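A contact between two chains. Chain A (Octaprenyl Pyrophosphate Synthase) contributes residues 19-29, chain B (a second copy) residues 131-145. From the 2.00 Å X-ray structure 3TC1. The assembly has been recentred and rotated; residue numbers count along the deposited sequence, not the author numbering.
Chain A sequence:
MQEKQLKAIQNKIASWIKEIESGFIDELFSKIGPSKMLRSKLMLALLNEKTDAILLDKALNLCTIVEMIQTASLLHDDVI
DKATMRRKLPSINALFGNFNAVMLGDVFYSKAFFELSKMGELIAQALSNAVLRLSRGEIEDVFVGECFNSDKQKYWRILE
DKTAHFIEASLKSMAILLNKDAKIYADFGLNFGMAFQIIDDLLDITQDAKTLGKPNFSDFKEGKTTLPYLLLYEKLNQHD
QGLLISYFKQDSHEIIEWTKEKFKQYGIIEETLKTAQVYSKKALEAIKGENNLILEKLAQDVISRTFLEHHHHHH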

# COMPACT_ATOMS: atom_id res chain seq x y z
N GLU A 19 -18.22 -5.49 -0.87
CA GLU A 19 -17.85 -6.49 -1.86
C GLU A 19 -16.61 -7.26 -1.42
O GLU A 19 -16.35 -8.35 -1.92
CB GLU A 19 -17.60 -5.82 -3.23
CG GLU A 19 -18.90 -5.44 -3.95
CD GLU A 19 -18.68 -4.62 -5.21
OE1 GLU A 19 -17.51 -4.37 -5.58
OE2 GLU A 19 -19.69 -4.22 -5.83
N ILE A 20 -15.86 -6.70 -0.48
CA ILE A 20 -14.65 -7.36 0.02
C ILE A 20 -15.04 -8.53 0.93
O ILE A 20 -14.23 -9.42 1.20
CB ILE A 20 -13.76 -6.35 0.75
CG1 ILE A 20 -13.44 -5.19 -0.20
CG2 ILE A 20 -12.45 -7.02 1.20
CD1 ILE A 20 -12.68 -4.06 0.44
N GLU A 21 -16.28 -8.50 1.39
CA GLU A 21 -16.84 -9.56 2.23
C GLU A 21 -16.05 -9.92 3.48
O GLU A 21 -15.70 -11.08 3.69
CB GLU A 21 -17.07 -10.80 1.36
CG GLU A 21 -17.90 -10.50 0.11
CD GLU A 21 -18.39 -11.74 -0.61
OE1 GLU A 21 -17.57 -12.62 -0.93
OE2 GLU A 21 -19.61 -11.82 -0.87
N SER A 22 -15.80 -8.93 4.32
CA SER A 22 -15.06 -9.13 5.56
C SER A 22 -15.70 -8.34 6.69
O SER A 22 -15.77 -7.12 6.64
CB SER A 22 -13.61 -8.69 5.38
OG SER A 22 -12.94 -8.66 6.63
N GLY A 23 -16.19 -9.05 7.70
CA GLY A 23 -16.80 -8.39 8.84
C GLY A 23 -15.79 -7.51 9.55
O GLY A 23 -16.12 -6.42 10.01
N PHE A 24 -14.55 -7.98 9.62
CA PHE A 24 -13.48 -7.22 10.27
C PHE A 24 -13.28 -5.90 9.54
O PHE A 24 -13.15 -4.85 10.16
CB PHE A 24 -12.17 -8.01 10.26
CG PHE A 24 -12.25 -9.35 10.92
CD1 PHE A 24 -12.79 -9.48 12.21
CD2 PHE A 24 -11.79 -10.49 10.28
CE1 PHE A 24 -12.86 -10.72 12.84
CE2 PHE A 24 -11.85 -11.74 10.89
CZ PHE A 24 -12.39 -11.86 12.18
N ILE A 25 -13.27 -5.96 8.22
CA ILE A 25 -13.10 -4.76 7.42
C ILE A 25 -14.30 -3.84 7.58
O ILE A 25 -14.14 -2.63 7.64
CB ILE A 25 -12.88 -5.12 5.94
CG1 ILE A 25 -11.51 -5.79 5.78
CG2 ILE A 25 -12.97 -3.86 5.07
CD1 ILE A 25 -11.14 -6.11 4.35
N ASP A 26 -15.49 -4.41 7.66
CA ASP A 26 -16.69 -3.58 7.83
C ASP A 26 -16.58 -2.80 9.13
O ASP A 26 -16.93 -1.62 9.20
CB ASP A 26 -17.96 -4.43 7.86
CG ASP A 26 -18.27 -5.07 6.53
OD1 ASP A 26 -17.80 -4.55 5.49
OD2 ASP A 26 -18.99 -6.09 6.51
N GLU A 27 -16.08 -3.47 10.17
CA GLU A 27 -15.91 -2.86 11.48
C GLU A 27 -14.93 -1.68 11.42
O GLU A 27 -15.19 -0.61 11.96
CB GLU A 27 -15.44 -3.92 12.48
CG GLU A 27 -14.72 -3.40 13.71
CD GLU A 27 -14.55 -4.46 14.78
OE1 GLU A 27 -14.48 -5.66 14.43
OE2 GLU A 27 -14.48 -4.09 15.97
N LEU A 28 -13.79 -1.88 10.75
CA LEU A 28 -12.80 -0.82 10.62
C LEU A 28 -13.36 0.34 9.81
O LEU A 28 -13.15 1.51 10.14
CB LEU A 28 -11.54 -1.35 9.93
CG LEU A 28 -10.63 -2.28 10.75
CD1 LEU A 28 -9.63 -2.97 9.83
CD2 LEU A 28 -9.92 -1.48 11.83
N PHE A 29 -14.09 0.01 8.75
CA PHE A 29 -14.67 1.03 7.88
C PHE A 29 -15.71 1.93 8.57
O PHE A 29 -15.77 3.13 8.30
CB PHE A 29 -15.30 0.36 6.65
CG PHE A 29 -15.99 1.33 5.73
CD1 PHE A 29 -15.27 2.33 5.07
CD2 PHE A 29 -17.37 1.25 5.51
CE1 PHE A 29 -15.91 3.24 4.22
CE2 PHE A 29 -18.02 2.16 4.67
CZ PHE A 29 -17.29 3.15 4.02
N VAL B 131 -3.92 -8.85 -4.59
CA VAL B 131 -3.41 -7.92 -3.60
C VAL B 131 -4.55 -7.53 -2.64
O VAL B 131 -4.31 -7.31 -1.45
CB VAL B 131 -2.82 -6.64 -4.24
CG1 VAL B 131 -2.38 -5.67 -3.16
CG2 VAL B 131 -1.63 -7.00 -5.12
N LEU B 132 -5.77 -7.46 -3.15
CA LEU B 132 -6.92 -7.13 -2.31
C LEU B 132 -7.14 -8.26 -1.30
O LEU B 132 -7.48 -8.01 -0.14
CB LEU B 132 -8.18 -6.93 -3.15
CG LEU B 132 -9.48 -6.70 -2.37
CD1 LEU B 132 -9.33 -5.48 -1.47
CD2 LEU B 132 -10.63 -6.52 -3.34
N ARG B 133 -6.96 -9.50 -1.73
CA ARG B 133 -7.14 -10.62 -0.82
C ARG B 133 -5.99 -10.71 0.17
O ARG B 133 -6.18 -11.10 1.32
CB ARG B 133 -7.29 -11.91 -1.62
CG ARG B 133 -8.53 -11.88 -2.48
CD ARG B 133 -8.81 -13.19 -3.14
NE ARG B 133 -9.05 -14.23 -2.15
CZ ARG B 133 -9.75 -15.33 -2.38
NH1 ARG B 133 -10.27 -15.54 -3.58
NH2 ARG B 133 -9.93 -16.22 -1.41
N LEU B 134 -4.79 -10.32 -0.26
CA LEU B 134 -3.64 -10.33 0.64
C LEU B 134 -3.91 -9.35 1.79
O LEU B 134 -3.57 -9.61 2.94
CB LEU B 134 -2.37 -9.89 -0.09
CG LEU B 134 -1.78 -10.81 -1.17
CD1 LEU B 134 -0.64 -10.08 -1.88
CD2 LEU B 134 -1.28 -12.10 -0.53
N SER B 135 -4.52 -8.22 1.46
CA SER B 135 -4.81 -7.23 2.49
C SER B 135 -5.94 -7.71 3.40
O SER B 135 -5.93 -7.46 4.60
CB SER B 135 -5.15 -5.87 1.87
OG SER B 135 -6.45 -5.86 1.29
N ARG B 136 -6.92 -8.42 2.83
CA ARG B 136 -8.02 -8.93 3.64
C ARG B 136 -7.48 -10.02 4.56
O ARG B 136 -7.88 -10.13 5.72
CB ARG B 136 -9.14 -9.51 2.76
CG ARG B 136 -10.33 -10.01 3.57
CD ARG B 136 -11.46 -10.50 2.68
NE ARG B 136 -11.14 -11.75 2.00
CZ ARG B 136 -11.80 -12.22 0.95
NH1 ARG B 136 -12.82 -11.53 0.44
NH2 ARG B 136 -11.45 -13.37 0.39
N GLY B 137 -6.56 -10.83 4.02
CA GLY B 137 -5.97 -11.90 4.80
C GLY B 137 -5.11 -11.37 5.94
O GLY B 137 -5.07 -11.95 7.02
N GLU B 138 -4.42 -10.26 5.69
CA GLU B 138 -3.58 -9.68 6.72
C GLU B 138 -4.45 -9.19 7.88
O GLU B 138 -4.13 -9.42 9.04
CB GLU B 138 -2.77 -8.52 6.15
CG GLU B 138 -1.93 -7.78 7.18
CD GLU B 138 -0.88 -8.66 7.83
OE1 GLU B 138 -0.22 -8.18 8.77
OE2 GLU B 138 -0.70 -9.82 7.40
N ILE B 139 -5.56 -8.54 7.55
CA ILE B 139 -6.48 -8.05 8.57
C ILE B 139 -7.10 -9.21 9.32
O ILE B 139 -7.23 -9.17 10.54
CB ILE B 139 -7.59 -7.18 7.95
CG1 ILE B 139 -7.00 -5.88 7.43
CG2 ILE B 139 -8.67 -6.89 8.99
CD1 ILE B 139 -8.00 -4.97 6.76
N GLU B 140 -7.48 -10.24 8.58
CA GLU B 140 -8.07 -11.43 9.19
C GLU B 140 -7.07 -12.06 10.16
O GLU B 140 -7.43 -12.44 11.27
CB GLU B 140 -8.42 -12.45 8.10
CG GLU B 140 -9.67 -12.11 7.29
CD GLU B 140 -9.81 -12.95 6.03
OE1 GLU B 140 -10.92 -12.95 5.44
OE2 GLU B 140 -8.83 -13.60 5.61
N ASP B 141 -5.82 -12.15 9.74
CA ASP B 141 -4.78 -12.75 10.56
C ASP B 141 -4.57 -12.04 11.90
O ASP B 141 -4.46 -12.69 12.93
CB ASP B 141 -3.47 -12.79 9.77
CG ASP B 141 -2.53 -13.90 10.25
OD1 ASP B 141 -3.03 -14.95 10.71
OD2 ASP B 141 -1.30 -13.73 10.14
N VAL B 142 -4.52 -10.72 11.92
CA VAL B 142 -4.30 -10.10 13.22
C VAL B 142 -5.58 -10.03 14.05
O VAL B 142 -5.51 -10.05 15.28
CB VAL B 142 -3.57 -8.70 13.11
CG1 VAL B 142 -3.38 -8.33 11.64
CG2 VAL B 142 -4.35 -7.60 13.85
N PHE B 143 -6.76 -9.97 13.43
CA PHE B 143 -7.99 -9.95 14.22
C PHE B 143 -8.19 -11.34 14.84
O PHE B 143 -8.52 -11.47 16.02
CB PHE B 143 -9.22 -9.57 13.38
CG PHE B 143 -9.47 -8.09 13.30
CD1 PHE B 143 -8.55 -7.24 12.69
CD2 PHE B 143 -10.63 -7.53 13.84
CE1 PHE B 143 -8.78 -5.87 12.61
CE2 PHE B 143 -10.87 -6.16 13.77
CZ PHE B 143 -9.94 -5.33 13.15
N VAL B 144 -8.00 -12.39 14.05
CA VAL B 144 -8.15 -13.74 14.58
C VAL B 144 -7.03 -13.98 15.60
O VAL B 144 -7.18 -14.75 16.55
CB VAL B 144 -8.08 -14.81 13.46
CG1 VAL B 144 -8.10 -16.21 14.07
CG2 VAL B 144 -9.26 -14.65 12.50
N GLY B 145 -5.91 -13.30 15.40
CA GLY B 145 -4.76 -13.45 16.28
C GLY B 145 -4.86 -12.75 17.62
O GLY B 145 -3.91 -12.78 18.40
O HOH W 1 -14.55 -10.91 -2.41

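Two phenylalanines, F24(A) and F143(B), each lay a CB over the face of the other's ring. F143(B) CB lies 3.8 Å from the centroid of the F24(A) ring, and F24(A) CB lies 4.1 Å from the centroid of the F143(B) ring, both close to the ring normal. The ring planes meet at 38°, neither stacked nor edge-to-face, and F24(A) CD1 comes within 3.3 Å of F143(B) CD2. Phenylalanine suits this exchange because it offers both a flat π face and a weakly polarized methylene to set against one.

The helices cross nearly at right angles, 88°, with axes 9.8 Å apart at closest approach. F24(A) is a knob seated among I139(B), E140(B), F143(B) and V144(B). One helical turn on, L28(A) also faces the partner, its CG 3.9 Å from F143(B) CZ; leucine's apolar, branched end suits packing against an aromatic ring and I139(B). Branched I139(B) fills the space beside these residues: its CG2 is 3.9 Å from F24(A) CB, and its CD1 is 3.7 Å from I25(A) CG1.

Polar contact is concentrated where chain A turns into its helix. E21(A) has positive phi and S22(A) is the N-cap, its OG accepting from I25(A) N at 3.2 Å; serine's short side chain carries a hydroxyl oxygen able to accept from a backbone N-H that the first turn of a helix leaves without a backbone acceptor. Just before this turn, I20(A) O accepts a short hydrogen bond from R136(B) NH1, 2.6 Å, with the oxygen near the guanidinium plane, where the N-H groups point. Arginine fits here because its long aliphatic stem can pack as well: R136(B) CD lies 3.9 Å from S22(A) CB. Within chain B, E140(B) OE1 makes a long salt bridge to R136(B) NE, 3.6 Å. At this end, I20(A) also contributes an apolar contact, its CD1 4.1 Å from L132(B) CD1.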